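Local coordinates for protein single-stranded-DNA-specific exonuclease RecJ (Thermus thermophilus, PDB 2ZXR) that degrades single-stranded DNA from the 5' end towards the 3' end as a divalent-metal-dependent exonuclease, with no detectable activity on single-stranded RNA, at residues L544-A549 with E602-R607; G558-E563 with G586-L591; R382-L387 with K411-A416; A331-D336 with A405-F410; Y210-A215 with S243-L248. One frame throughout, in Å; residues are numbered along the deposited sequence.

Interaction 1 (L544-A549 with E602-R607)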
# COMPACT_ATOMS: atom_id res chain seq x y z
N LEU A 544 -28.01 -20.07 9.38
CA LEU A 544 -29.46 -19.93 9.42
C LEU A 544 -29.77 -19.45 10.84
O LEU A 544 -29.21 -19.96 11.81
CB LEU A 544 -30.13 -21.28 9.19
CG LEU A 544 -31.65 -21.37 9.18
CD1 LEU A 544 -32.21 -20.73 7.92
CD2 LEU A 544 -32.07 -22.84 9.22
N PRO A 545 -30.65 -18.44 10.98
CA PRO A 545 -31.04 -17.89 12.28
C PRO A 545 -31.61 -19.00 13.17
O PRO A 545 -32.31 -19.88 12.69
CB PRO A 545 -32.10 -16.85 11.91
CG PRO A 545 -31.64 -16.39 10.54
CD PRO A 545 -31.28 -17.69 9.87
N LEU A 546 -31.32 -18.94 14.47
CA LEU A 546 -31.80 -19.96 15.40
C LEU A 546 -33.32 -20.16 15.36
O LEU A 546 -33.81 -21.30 15.41
CB LEU A 546 -31.39 -19.65 16.83
CG LEU A 546 -31.88 -20.73 17.82
CD1 LEU A 546 -31.21 -22.05 17.48
CD2 LEU A 546 -31.54 -20.35 19.27
N LEU A 547 -34.07 -19.07 15.29
CA LEU A 547 -35.53 -19.17 15.24
C LEU A 547 -35.95 -20.03 14.06
O LEU A 547 -36.75 -20.95 14.20
CB LEU A 547 -36.17 -17.79 15.11
CG LEU A 547 -35.88 -16.83 16.25
CD1 LEU A 547 -36.45 -15.45 15.91
CD2 LEU A 547 -36.48 -17.36 17.54
N GLU A 548 -35.41 -19.74 12.88
CA GLU A 548 -35.77 -20.53 11.71
C GLU A 548 -35.37 -21.98 11.88
O GLU A 548 -36.13 -22.87 11.52
CB GLU A 548 -35.12 -19.98 10.45
CG GLU A 548 -35.75 -18.72 9.93
CD GLU A 548 -35.10 -18.24 8.65
OE1 GLU A 548 -34.92 -19.07 7.73
OE2 GLU A 548 -34.78 -17.03 8.56
N ALA A 549 -34.19 -22.23 12.42
CA ALA A 549 -33.73 -23.60 12.60
C ALA A 549 -34.63 -24.42 13.53
O ALA A 549 -34.93 -25.58 13.24
CB ALA A 549 -32.28 -23.62 13.12
N GLU A 602 -26.97 -26.56 6.71
CA GLU A 602 -27.44 -25.27 7.21
C GLU A 602 -27.13 -25.31 8.69
O GLU A 602 -27.42 -26.29 9.37
CB GLU A 602 -28.93 -25.10 6.95
CG GLU A 602 -29.20 -24.98 5.48
CD GLU A 602 -30.64 -24.72 5.20
OE1 GLU A 602 -31.33 -25.67 4.76
OE2 GLU A 602 -31.10 -23.58 5.42
N VAL A 603 -26.50 -24.24 9.17
CA VAL A 603 -26.09 -24.21 10.54
C VAL A 603 -26.63 -23.05 11.33
O VAL A 603 -26.60 -21.91 10.89
CB VAL A 603 -24.54 -24.20 10.61
CG1 VAL A 603 -24.08 -24.24 12.06
CG2 VAL A 603 -23.99 -25.36 9.80
N ALA A 604 -27.14 -23.38 12.50
CA ALA A 604 -27.68 -22.38 13.40
C ALA A 604 -26.89 -22.57 14.70
O ALA A 604 -26.33 -23.65 14.94
CB ALA A 604 -29.17 -22.62 13.64
N LEU A 605 -26.81 -21.53 15.51
CA LEU A 605 -26.10 -21.64 16.77
C LEU A 605 -27.15 -21.39 17.82
O LEU A 605 -27.51 -22.28 18.61
CB LEU A 605 -25.04 -20.56 16.88
CG LEU A 605 -23.91 -20.62 15.86
CD1 LEU A 605 -23.06 -19.36 16.01
CD2 LEU A 605 -23.10 -21.91 16.07
N GLY A 606 -27.64 -20.17 17.78
CA GLY A 606 -28.65 -19.76 18.72
C GLY A 606 -28.68 -18.27 18.98
O GLY A 606 -28.20 -17.45 18.19
N ARG A 607 -29.30 -17.94 20.11
CA ARG A 607 -29.47 -16.58 20.58
C ARG A 607 -29.25 -16.68 22.10
O ARG A 607 -28.80 -15.73 22.75
CB ARG A 607 -30.90 -16.10 20.25
CG ARG A 607 -31.18 -14.63 20.52
CD ARG A 607 -30.14 -13.74 19.84
NE ARG A 607 -28.90 -13.70 20.60
CZ ARG A 607 -27.83 -12.99 20.26
NH1 ARG A 607 -27.84 -12.25 19.15
NH2 ARG A 607 -26.74 -13.00 21.02
O HOH W 1 -29.72 -16.42 15.60
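A549 meets A604 methyl to methyl, and L546 lies near residues 605-607, so the apolar part of this contact is a first helical turn set down on the 602-607 segment. The two methyls are tight, A549 CB standing 3.3 Å from A604 CB. L546, with CG anti to its backbone N (chi1 -179°), brings CD1 within 3.9 Å of L605 O. At the other end L544 offers both methyls to E602, whose OE2 is 4.0 Å from L544 CD1.

Direct polar contact is made by backbone. L544 N donates to V603 O over 2.8 Å. The carbonyl of the same leucine takes a CA-H...O contact, A604 CA lying 3.3 Å from L544 O. A water molecule extends the pairing: it accepts from L546 N and donates to G606 O, each at 3.2 Å, thereby serving an amide in the opening turn of the helix. E602 OE1 has its salt bridge elsewhere, with R552 of helix 546-554.

The contact illustrates how a parallel sheet hands over to its covering helix. Strand 541-543 runs beside strand 601-603, and the chain then turns through P545, the N-cap, into helix 546-554; on the far side of 601-603 lies strand 587-588, whose L587 touches both L544 and E602.

Interaction 2 (G558-E563 with G586-L591)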
# COMPACT_ATOMS: atom_id res chain seq x y z
N GLY A 558 -34.57 -33.66 9.79
CA GLY A 558 -33.46 -34.38 10.38
C GLY A 558 -32.47 -33.33 10.89
O GLY A 558 -32.08 -32.44 10.13
N VAL A 559 -32.10 -33.43 12.17
CA VAL A 559 -31.20 -32.46 12.78
C VAL A 559 -30.14 -32.99 13.73
O VAL A 559 -30.31 -34.02 14.41
CB VAL A 559 -31.99 -31.40 13.57
CG1 VAL A 559 -32.94 -30.71 12.64
CG2 VAL A 559 -32.74 -32.04 14.72
N TYR A 560 -29.04 -32.24 13.80
CA TYR A 560 -27.93 -32.56 14.66
C TYR A 560 -27.77 -31.51 15.75
O TYR A 560 -27.77 -30.31 15.49
CB TYR A 560 -26.64 -32.66 13.83
CG TYR A 560 -25.36 -32.57 14.65
CD1 TYR A 560 -24.55 -31.43 14.57
CD2 TYR A 560 -24.95 -33.62 15.48
CE1 TYR A 560 -23.36 -31.33 15.30
CE2 TYR A 560 -23.75 -33.53 16.23
CZ TYR A 560 -22.97 -32.38 16.12
OH TYR A 560 -21.79 -32.25 16.83
N VAL A 561 -27.67 -31.99 16.99
CA VAL A 561 -27.46 -31.14 18.16
C VAL A 561 -26.22 -31.77 18.81
O VAL A 561 -26.25 -32.95 19.20
CB VAL A 561 -28.63 -31.20 19.18
CG1 VAL A 561 -28.32 -30.31 20.39
CG2 VAL A 561 -29.92 -30.75 18.53
N PRO A 562 -25.12 -31.01 18.93
CA PRO A 562 -23.90 -31.56 19.54
C PRO A 562 -24.03 -32.07 20.98
O PRO A 562 -24.81 -31.55 21.77
CB PRO A 562 -22.90 -30.40 19.42
CG PRO A 562 -23.76 -29.20 19.41
CD PRO A 562 -24.94 -29.61 18.54
N GLU A 563 -23.24 -33.10 21.30
CA GLU A 563 -23.24 -33.69 22.64
C GLU A 563 -23.11 -32.62 23.72
O GLU A 563 -23.62 -32.79 24.83
CB GLU A 563 -22.10 -34.71 22.80
CG GLU A 563 -22.20 -35.94 21.89
CD GLU A 563 -23.44 -36.79 22.15
OE1 GLU A 563 -23.48 -37.94 21.65
OE2 GLU A 563 -24.38 -36.32 22.84
N GLY A 586 -28.93 -32.55 7.51
CA GLY A 586 -28.70 -31.38 6.68
C GLY A 586 -28.91 -30.08 7.48
O GLY A 586 -28.77 -28.98 6.94
N LEU A 587 -29.26 -30.21 8.76
CA LEU A 587 -29.49 -29.03 9.62
C LEU A 587 -28.74 -29.20 10.93
O LEU A 587 -28.86 -30.24 11.59
CB LEU A 587 -30.98 -28.88 9.92
CG LEU A 587 -31.32 -27.67 10.78
CD1 LEU A 587 -31.15 -26.40 9.92
CD2 LEU A 587 -32.74 -27.77 11.33
N TRP A 588 -27.97 -28.19 11.33
CA TRP A 588 -27.20 -28.29 12.58
C TRP A 588 -27.60 -27.19 13.54
O TRP A 588 -27.88 -26.06 13.12
CB TRP A 588 -25.68 -28.18 12.31
CG TRP A 588 -25.04 -29.28 11.46
CD1 TRP A 588 -25.62 -30.44 11.02
CD2 TRP A 588 -23.68 -29.32 11.00
NE1 TRP A 588 -24.70 -31.20 10.31
CE2 TRP A 588 -23.51 -30.53 10.29
CE3 TRP A 588 -22.59 -28.45 11.13
CZ2 TRP A 588 -22.29 -30.89 9.70
CZ3 TRP A 588 -21.37 -28.81 10.54
CH2 TRP A 588 -21.23 -30.02 9.84
N LEU A 589 -27.61 -27.51 14.82
CA LEU A 589 -27.97 -26.52 15.83
C LEU A 589 -26.74 -26.17 16.65
O LEU A 589 -26.83 -25.47 17.65
CB LEU A 589 -29.06 -27.09 16.74
CG LEU A 589 -30.37 -27.44 16.06
CD1 LEU A 589 -31.36 -27.97 17.10
CD2 LEU A 589 -30.94 -26.21 15.37
N GLY A 590 -25.59 -26.69 16.23
CA GLY A 590 -24.37 -26.44 16.95
C GLY A 590 -23.25 -26.94 16.07
O GLY A 590 -23.49 -27.41 14.95
N LEU A 591 -22.03 -26.85 16.59
CA LEU A 591 -20.85 -27.24 15.84
C LEU A 591 -20.32 -28.62 16.21
O LEU A 591 -20.15 -28.93 17.39
CB LEU A 591 -19.74 -26.20 16.07
CG LEU A 591 -20.14 -24.73 15.88
CD1 LEU A 591 -18.93 -23.83 16.09
CD2 LEU A 591 -20.70 -24.55 14.49
O HOH W 2 -31.86 -32.87 7.54
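Y560 pairs with W588 in parallel register, their CA atoms 4.8 Å apart, and Y560 supplies both backbone bonds. Its N donates to L587 O over 3.0 Å, and its O accepts from L589 N over 2.9 Å, so one residue clasps the two that flank its partner, as parallel strands do. At the start of the pair a water donates to G558 O and accepts from G586 N, bridging the two backbones.

The side chains divide between the two faces of the sheet. On the face shared with W588, Y560 has CG anti to its backbone N (chi1 162°), and its ring turns an edge to the indole in a T-shaped (edge-to-face) pair. The planes are 71° apart, with Y560 CD1 over one indole face, toward its rim, 3.8 Å from W588 CG. The indole NE1 is directed elsewhere, to P582 O. On the other face V559 and L587 run side by side, pointing the same way, and are tight: V559 CG1 is 3.2 Å from L587 CD2. V559 also reaches A553 of helix 546-554. Beyond the paired residues V561 CG2 presses on L589 CD1 at 3.4 Å, and the ring of P562 rests on the backbone of G590, P562 CD being 3.6 Å from G590 CA.

With helix 566-573 touching V561 and strand 601-603 continuing the sheet past W588, this is the interior of a parallel alpha/beta sheet, here in the RecJ C-terminal domain.

Interaction 3 (R382-L387 with K411-A416); sequences RSAEDL and KARVEA
R413 NH1 is gripped by two oxygens of the other segment, the backbone O of S383 at 2.9 Å and OD1 of D386 at 3.0 Å. Both lie close to the guanidinium plane. S383 O receives the N-H in its own carbonyl plane, on a lone pair, while D386 OD1 uses its syn lone pair; carboxylate and guanidinium planes are only 3° apart. A second, weak bond of 3.4 Å joins R413 NH2 to the same OD1, which leaves the salt bridge centred on NH1.

The arginine reaches this position by folding rather than stretching: CG is anti to the backbone N (chi1 -168°), and the chain then bends at chi2 and chi3. Its aliphatic part is used on the way, for A384 CB sits 3.3 Å from R413 CG. L387 CD2 lies over one face of the guanidinium, toward the rim, 3.9 Å from R413 NH2. A384 also approaches V414, and F410, also of helix 407-419, touches A384.

The pair thus shows one arginine serving two purposes. It probably balances the charge of D386, and it binds the carbonyl of S383, at the end of helix 377-383 just before the 3-10 segment 385-387, joining that helix end to helix 407-419 of the DHHA1 domain.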
# COMPACT_ATOMS: atom_id res chain seq x y z
N ARG A 382 -1.47 4.02 -27.92
CA ARG A 382 -1.14 3.27 -29.13
C ARG A 382 -2.35 3.21 -30.05
O ARG A 382 -2.21 3.38 -31.25
CB ARG A 382 -0.69 1.85 -28.78
CG ARG A 382 -0.33 0.98 -29.98
CD ARG A 382 0.73 -0.03 -29.57
NE ARG A 382 1.84 0.69 -28.94
CZ ARG A 382 2.66 0.19 -28.02
NH1 ARG A 382 2.49 -1.07 -27.61
NH2 ARG A 382 3.63 0.94 -27.50
N SER A 383 -3.54 3.00 -29.50
CA SER A 383 -4.74 2.93 -30.32
C SER A 383 -4.98 4.22 -31.09
O SER A 383 -5.67 4.21 -32.10
CB SER A 383 -5.98 2.60 -29.46
OG SER A 383 -6.49 3.73 -28.77
N ALA A 384 -4.42 5.33 -30.62
CA ALA A 384 -4.59 6.61 -31.30
C ALA A 384 -3.25 7.19 -31.77
O ALA A 384 -3.14 8.40 -32.00
CB ALA A 384 -5.26 7.59 -30.35
N GLU A 385 -2.24 6.33 -31.95
CA GLU A 385 -0.90 6.80 -32.29
C GLU A 385 -0.66 7.61 -33.56
O GLU A 385 0.26 8.45 -33.60
CB GLU A 385 0.09 5.62 -32.27
CG GLU A 385 -0.04 4.66 -33.43
CD GLU A 385 0.87 3.45 -33.26
OE1 GLU A 385 2.09 3.64 -33.07
OE2 GLU A 385 0.35 2.32 -33.30
N ASP A 386 -1.46 7.40 -34.59
CA ASP A 386 -1.27 8.16 -35.83
C ASP A 386 -1.44 9.67 -35.56
O ASP A 386 -0.89 10.50 -36.28
CB ASP A 386 -2.30 7.72 -36.88
CG ASP A 386 -3.74 7.91 -36.40
OD1 ASP A 386 -4.16 7.24 -35.44
OD2 ASP A 386 -4.46 8.75 -36.99
N LEU A 387 -2.20 9.98 -34.51
CA LEU A 387 -2.51 11.37 -34.12
C LEU A 387 -1.45 12.06 -33.28
O LEU A 387 -1.52 13.26 -33.06
CB LEU A 387 -3.81 11.37 -33.32
CG LEU A 387 -5.21 11.58 -33.89
CD1 LEU A 387 -5.29 11.20 -35.35
CD2 LEU A 387 -6.18 10.80 -33.03
N LYS A 411 -9.74 12.41 -28.48
CA LYS A 411 -10.73 12.08 -27.46
C LYS A 411 -11.67 10.94 -27.85
O LYS A 411 -11.84 10.00 -27.08
CB LYS A 411 -11.56 13.32 -27.11
CG LYS A 411 -12.69 13.12 -26.10
CD LYS A 411 -13.30 14.47 -25.77
CE LYS A 411 -14.15 14.45 -24.52
NZ LYS A 411 -15.56 14.01 -24.72
N ALA A 412 -12.28 11.02 -29.04
CA ALA A 412 -13.21 9.97 -29.45
C ALA A 412 -12.50 8.63 -29.50
O ALA A 412 -13.04 7.60 -29.08
CB ALA A 412 -13.82 10.29 -30.82
N ARG A 413 -11.29 8.66 -30.02
CA ARG A 413 -10.47 7.48 -30.13
C ARG A 413 -10.19 6.83 -28.77
O ARG A 413 -10.45 5.62 -28.58
CB ARG A 413 -9.14 7.86 -30.79
CG ARG A 413 -8.33 6.68 -31.22
CD ARG A 413 -8.95 6.11 -32.49
NE ARG A 413 -8.73 7.00 -33.61
CZ ARG A 413 -7.59 7.05 -34.30
NH1 ARG A 413 -6.58 6.25 -33.99
NH2 ARG A 413 -7.46 7.92 -35.29
N VAL A 414 -9.66 7.59 -27.82
CA VAL A 414 -9.36 6.96 -26.54
C VAL A 414 -10.63 6.56 -25.81
O VAL A 414 -10.64 5.54 -25.12
CB VAL A 414 -8.43 7.82 -25.63
CG1 VAL A 414 -7.13 8.11 -26.37
CG2 VAL A 414 -9.10 9.07 -25.20
N GLU A 415 -11.70 7.33 -25.97
CA GLU A 415 -12.96 6.98 -25.33
C GLU A 415 -13.44 5.62 -25.85
O GLU A 415 -14.01 4.82 -25.10
CB GLU A 415 -14.05 8.01 -25.63
CG GLU A 415 -13.88 9.35 -24.96
CD GLU A 415 -14.97 10.34 -25.36
OE1 GLU A 415 -15.76 10.02 -26.28
OE2 GLU A 415 -15.06 11.43 -24.77
N ALA A 416 -13.21 5.38 -27.14
CA ALA A 416 -13.61 4.14 -27.79
C ALA A 416 -12.72 3.01 -27.34
O ALA A 416 -13.17 1.89 -27.19
CB ALA A 416 -13.56 4.28 -29.32

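Interaction 4 (A331-D336 with A405-F410)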
# COMPACT_ATOMS: atom_id res chain seq x y z
N ALA A 331 -13.61 7.18 -20.18
CA ALA A 331 -12.32 7.84 -20.12
C ALA A 331 -12.54 9.33 -20.01
O ALA A 331 -13.42 9.87 -20.67
CB ALA A 331 -11.49 7.52 -21.36
N ILE A 332 -11.78 9.99 -19.15
CA ILE A 332 -11.88 11.42 -18.97
C ILE A 332 -10.74 12.03 -19.81
O ILE A 332 -9.56 11.69 -19.64
CB ILE A 332 -11.78 11.76 -17.48
CG1 ILE A 332 -12.97 11.10 -16.77
CG2 ILE A 332 -11.84 13.26 -17.26
CD1 ILE A 332 -13.02 11.37 -15.29
N VAL A 333 -11.12 12.89 -20.75
CA VAL A 333 -10.15 13.48 -21.66
C VAL A 333 -10.38 14.97 -21.68
O VAL A 333 -11.39 15.45 -22.17
CB VAL A 333 -10.29 12.86 -23.09
CG1 VAL A 333 -9.10 13.25 -23.98
CG2 VAL A 333 -10.39 11.35 -22.98
N LEU A 334 -9.43 15.71 -21.12
CA LEU A 334 -9.59 17.14 -21.03
C LEU A 334 -8.42 17.90 -21.61
O LEU A 334 -7.28 17.42 -21.61
CB LEU A 334 -9.82 17.52 -19.57
CG LEU A 334 -10.91 16.65 -18.93
CD1 LEU A 334 -10.89 16.80 -17.40
CD2 LEU A 334 -12.27 17.04 -19.50
N LEU A 335 -8.73 19.09 -22.10
CA LEU A 335 -7.78 19.98 -22.72
C LEU A 335 -7.74 21.26 -21.91
O LEU A 335 -8.79 21.81 -21.58
CB LEU A 335 -8.25 20.31 -24.15
CG LEU A 335 -7.47 21.40 -24.90
CD1 LEU A 335 -6.04 20.91 -25.20
CD2 LEU A 335 -8.20 21.73 -26.23
N ASP A 336 -6.54 21.73 -21.60
CA ASP A 336 -6.37 22.98 -20.87
C ASP A 336 -5.20 23.66 -21.56
O ASP A 336 -4.04 23.55 -21.13
CB ASP A 336 -6.09 22.71 -19.39
CG ASP A 336 -5.95 23.98 -18.60
OD1 ASP A 336 -6.28 25.06 -19.13
OD2 ASP A 336 -5.50 23.91 -17.44
N ALA A 405 -4.96 20.71 -32.07
CA ALA A 405 -6.06 20.79 -33.05
C ALA A 405 -6.67 19.42 -33.24
O ALA A 405 -7.83 19.30 -33.62
CB ALA A 405 -5.54 21.34 -34.40
N LEU A 406 -5.89 18.38 -32.95
CA LEU A 406 -6.35 17.01 -33.09
C LEU A 406 -7.02 16.46 -31.82
O LEU A 406 -7.36 15.27 -31.75
CB LEU A 406 -5.16 16.12 -33.45
CG LEU A 406 -4.53 16.40 -34.82
CD1 LEU A 406 -3.30 15.52 -35.02
CD2 LEU A 406 -5.61 16.14 -35.91
N PHE A 407 -7.22 17.32 -30.82
CA PHE A 407 -7.82 16.88 -29.56
C PHE A 407 -9.19 16.18 -29.70
O PHE A 407 -9.39 15.10 -29.15
CB PHE A 407 -7.94 18.06 -28.58
CG PHE A 407 -8.48 17.67 -27.23
CD1 PHE A 407 -7.68 17.01 -26.30
CD2 PHE A 407 -9.81 17.96 -26.90
CE1 PHE A 407 -8.19 16.63 -25.03
CE2 PHE A 407 -10.34 17.59 -25.64
CZ PHE A 407 -9.52 16.92 -24.70
N PRO A 408 -10.16 16.81 -30.40
CA PRO A 408 -11.44 16.08 -30.49
C PRO A 408 -11.30 14.67 -31.07
O PRO A 408 -11.95 13.73 -30.60
CB PRO A 408 -12.30 16.99 -31.37
CG PRO A 408 -11.78 18.41 -31.00
CD PRO A 408 -10.26 18.16 -30.98
N ALA A 409 -10.44 14.51 -32.07
CA ALA A 409 -10.25 13.21 -32.70
C ALA A 409 -9.58 12.24 -31.72
O ALA A 409 -9.92 11.05 -31.66
CB ALA A 409 -9.39 13.36 -33.96
N PHE A 410 -8.63 12.78 -30.97
CA PHE A 410 -7.89 12.00 -29.98
C PHE A 410 -8.87 11.52 -28.92
O PHE A 410 -8.84 10.35 -28.51
CB PHE A 410 -6.83 12.87 -29.32
CG PHE A 410 -6.12 12.20 -28.17
CD1 PHE A 410 -5.17 11.20 -28.40
CD2 PHE A 410 -6.40 12.57 -26.85
CE1 PHE A 410 -4.53 10.57 -27.32
CE2 PHE A 410 -5.76 11.96 -25.78
CZ PHE A 410 -4.83 10.96 -26.01
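F407 turns one face of its ring to L335, whose CB stands over the centre in a CH-pi contact, 3.6 Å from the ring centroid and only 9° off the normal. Ring and leucine come from opposite directions and slide past each other; the CB bond of F407 points toward the strand, and CG is anti to the backbone N (chi1 -177°). The leading atom of the ring, F407 CZ, arrives at the backbone itself, 3.4 Å from L334 C and 3.5 Å from V333 O, the latter near the plane of the ring at its edge. V333 flanks the ring on its CE1 side, V333 CG1 being 3.7 Å from F407 CE1.

Here strand 332-335, an outermost strand of the mixed DHHA1 sheet, is covered by helix 407-419, an example of a helix laid on one face of a sheet, with F407 as the largest single contributor. L334 points to the other face and meets L321 of helix 293-321. The next strand, 359-363, also touches the phenyl through V362.

One helical turn on, F410 approaches V333 obliquely, F410 CD2 lying 4.0 Å from V333 CG1. The same F410 ring also meets that of F400, their planes inclined by about 35°.

Interaction 5 (Y210-A215 with S243-L248)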
# COMPACT_ATOMS: atom_id res chain seq x y z
N TYR A 210 25.51 6.93 2.51
CA TYR A 210 24.78 7.37 1.30
C TYR A 210 23.41 6.70 1.23
O TYR A 210 22.63 6.91 0.27
CB TYR A 210 25.57 7.00 0.04
CG TYR A 210 26.83 7.80 -0.12
CD1 TYR A 210 26.81 9.00 -0.81
CD2 TYR A 210 28.05 7.36 0.44
CE1 TYR A 210 27.96 9.76 -0.95
CE2 TYR A 210 29.21 8.12 0.31
CZ TYR A 210 29.16 9.33 -0.39
OH TYR A 210 30.27 10.12 -0.54
N ALA A 211 23.09 5.89 2.23
CA ALA A 211 21.82 5.18 2.21
C ALA A 211 20.61 6.09 2.45
O ALA A 211 19.51 5.73 2.04
CB ALA A 211 21.85 4.03 3.20
N ASP A 212 20.78 7.23 3.13
CA ASP A 212 19.65 8.14 3.35
C ASP A 212 19.24 8.73 2.00
O ASP A 212 18.04 8.75 1.67
CB ASP A 212 19.95 9.25 4.38
CG ASP A 212 21.32 9.91 4.19
OD1 ASP A 212 21.70 10.73 5.08
OD2 ASP A 212 22.00 9.63 3.16
N LEU A 213 20.21 9.17 1.21
CA LEU A 213 19.91 9.70 -0.12
C LEU A 213 19.23 8.61 -0.96
O LEU A 213 18.26 8.86 -1.65
CB LEU A 213 21.19 10.11 -0.88
CG LEU A 213 21.97 11.31 -0.35
CD1 LEU A 213 23.32 11.44 -1.06
CD2 LEU A 213 21.10 12.56 -0.56
N ALA A 214 19.79 7.40 -0.91
CA ALA A 214 19.27 6.27 -1.69
C ALA A 214 17.83 5.89 -1.28
O ALA A 214 17.01 5.55 -2.14
CB ALA A 214 20.21 5.04 -1.54
N ALA A 215 17.55 5.93 0.02
CA ALA A 215 16.21 5.63 0.55
C ALA A 215 15.20 6.68 0.08
O ALA A 215 14.06 6.34 -0.29
CB ALA A 215 16.24 5.60 2.11
N SER A 243 22.21 13.06 9.10
CA SER A 243 22.83 12.91 7.79
C SER A 243 24.18 13.56 7.62
O SER A 243 24.46 14.60 8.21
CB SER A 243 21.92 13.47 6.70
OG SER A 243 22.47 13.21 5.42
N SER A 244 25.02 12.95 6.79
CA SER A 244 26.32 13.54 6.49
C SER A 244 26.06 14.68 5.49
O SER A 244 26.95 15.48 5.23
CB SER A 244 27.26 12.52 5.82
OG SER A 244 27.62 11.49 6.72
N TRP A 245 24.84 14.72 4.94
CA TRP A 245 24.46 15.73 3.93
C TRP A 245 23.55 16.75 4.59
O TRP A 245 22.36 16.53 4.69
CB TRP A 245 23.75 15.04 2.76
CG TRP A 245 24.20 13.61 2.60
CD1 TRP A 245 23.42 12.49 2.61
CD2 TRP A 245 25.55 13.16 2.43
NE1 TRP A 245 24.20 11.37 2.46
CE2 TRP A 245 25.51 11.75 2.35
CE3 TRP A 245 26.79 13.81 2.33
CZ2 TRP A 245 26.66 10.97 2.18
CZ3 TRP A 245 27.94 13.05 2.16
CH2 TRP A 245 27.87 11.63 2.09
N VAL A 246 24.13 17.88 5.01
CA VAL A 246 23.39 18.91 5.73
C VAL A 246 22.10 19.38 5.08
O VAL A 246 21.15 19.68 5.77
CB VAL A 246 24.30 20.15 6.08
CG1 VAL A 246 24.60 21.01 4.82
CG2 VAL A 246 23.61 20.99 7.15
N GLY A 247 22.05 19.40 3.75
CA GLY A 247 20.84 19.82 3.05
C GLY A 247 19.67 18.86 3.25
O GLY A 247 18.51 19.29 3.38
N LEU A 248 19.96 17.57 3.29
CA LEU A 248 18.92 16.58 3.48
C LEU A 248 18.45 16.64 4.94
O LEU A 248 17.25 16.61 5.22
CB LEU A 248 19.45 15.18 3.17
CG LEU A 248 18.43 14.06 3.40
CD1 LEU A 248 17.18 14.32 2.54
CD2 LEU A 248 19.06 12.70 3.05
O HOH W 3 24.25 10.27 5.76
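L213 lies on the indole of W245, its CG 3.5 Å from W245 CD1 and its CD1 over the face of the five-membered ring, 23° off the normal. The two side chains cross at about a right angle. The six-membered part of the indole reaches over one face of the Y210 ring, where W245 CH2 is 3.6 Å from Y210 CE1; with the planes at 38° this is an oblique contact between rings. L248 completes the apolar group, its CD2 meeting L213 CD2 and packing against D212 CB.

At the rim of this group sits the buried carboxylate of D212, whose CG lies between the backbone N and the carbonyl carbon (chi1 45°). OD2 takes two N-H groups: a weak bond of 2.9 Å from W245 NE1, for which OD2 lies in the indole plane at its edge, and one of 2.7 Å from the backbone N of L213. OD1 takes the hydroxyl of S243, OG to OD1 being 2.6 Å, and a water that also accepts from S244 N. Four donors around one carboxylate are consistent with an ionised aspartate. S243 OG in turn accepts from W245 N at 2.9 Å, making an ST turn just ahead of helix 246-254.

The whole exemplifies an aspartate of one helix binding the ST turn and N-cap tryptophan that precede another. Helix 211-220 leads to the metal ligand D221, and the L213 side chain is about 9 Å from that of metal-binding D84 and about 14 Å from the bound magnesium, near the metal site but not part of it.

Along the chain interaction 5 comes first, in the DHH region, followed by interactions 4 and 3 in the DHHA1 domain and interactions 1 and 2 in the C-terminal domain. Interactions 3 and 4, centres 9 Å apart, share helix 407-419, and their segments alternate in sequence, so one helix ties both together. Interactions 1 and 2, centres 10 Å apart, share a parallel sheet: strands 601-603 and 587-588 are neighbours, and the segments of interaction 2 fall between those of interaction 1. The C-terminal pair lies more than 55 Å, centre to centre, from the other three, showing an elongated monomer with contacts grouped by domain; only interaction 5 approaches the metal site.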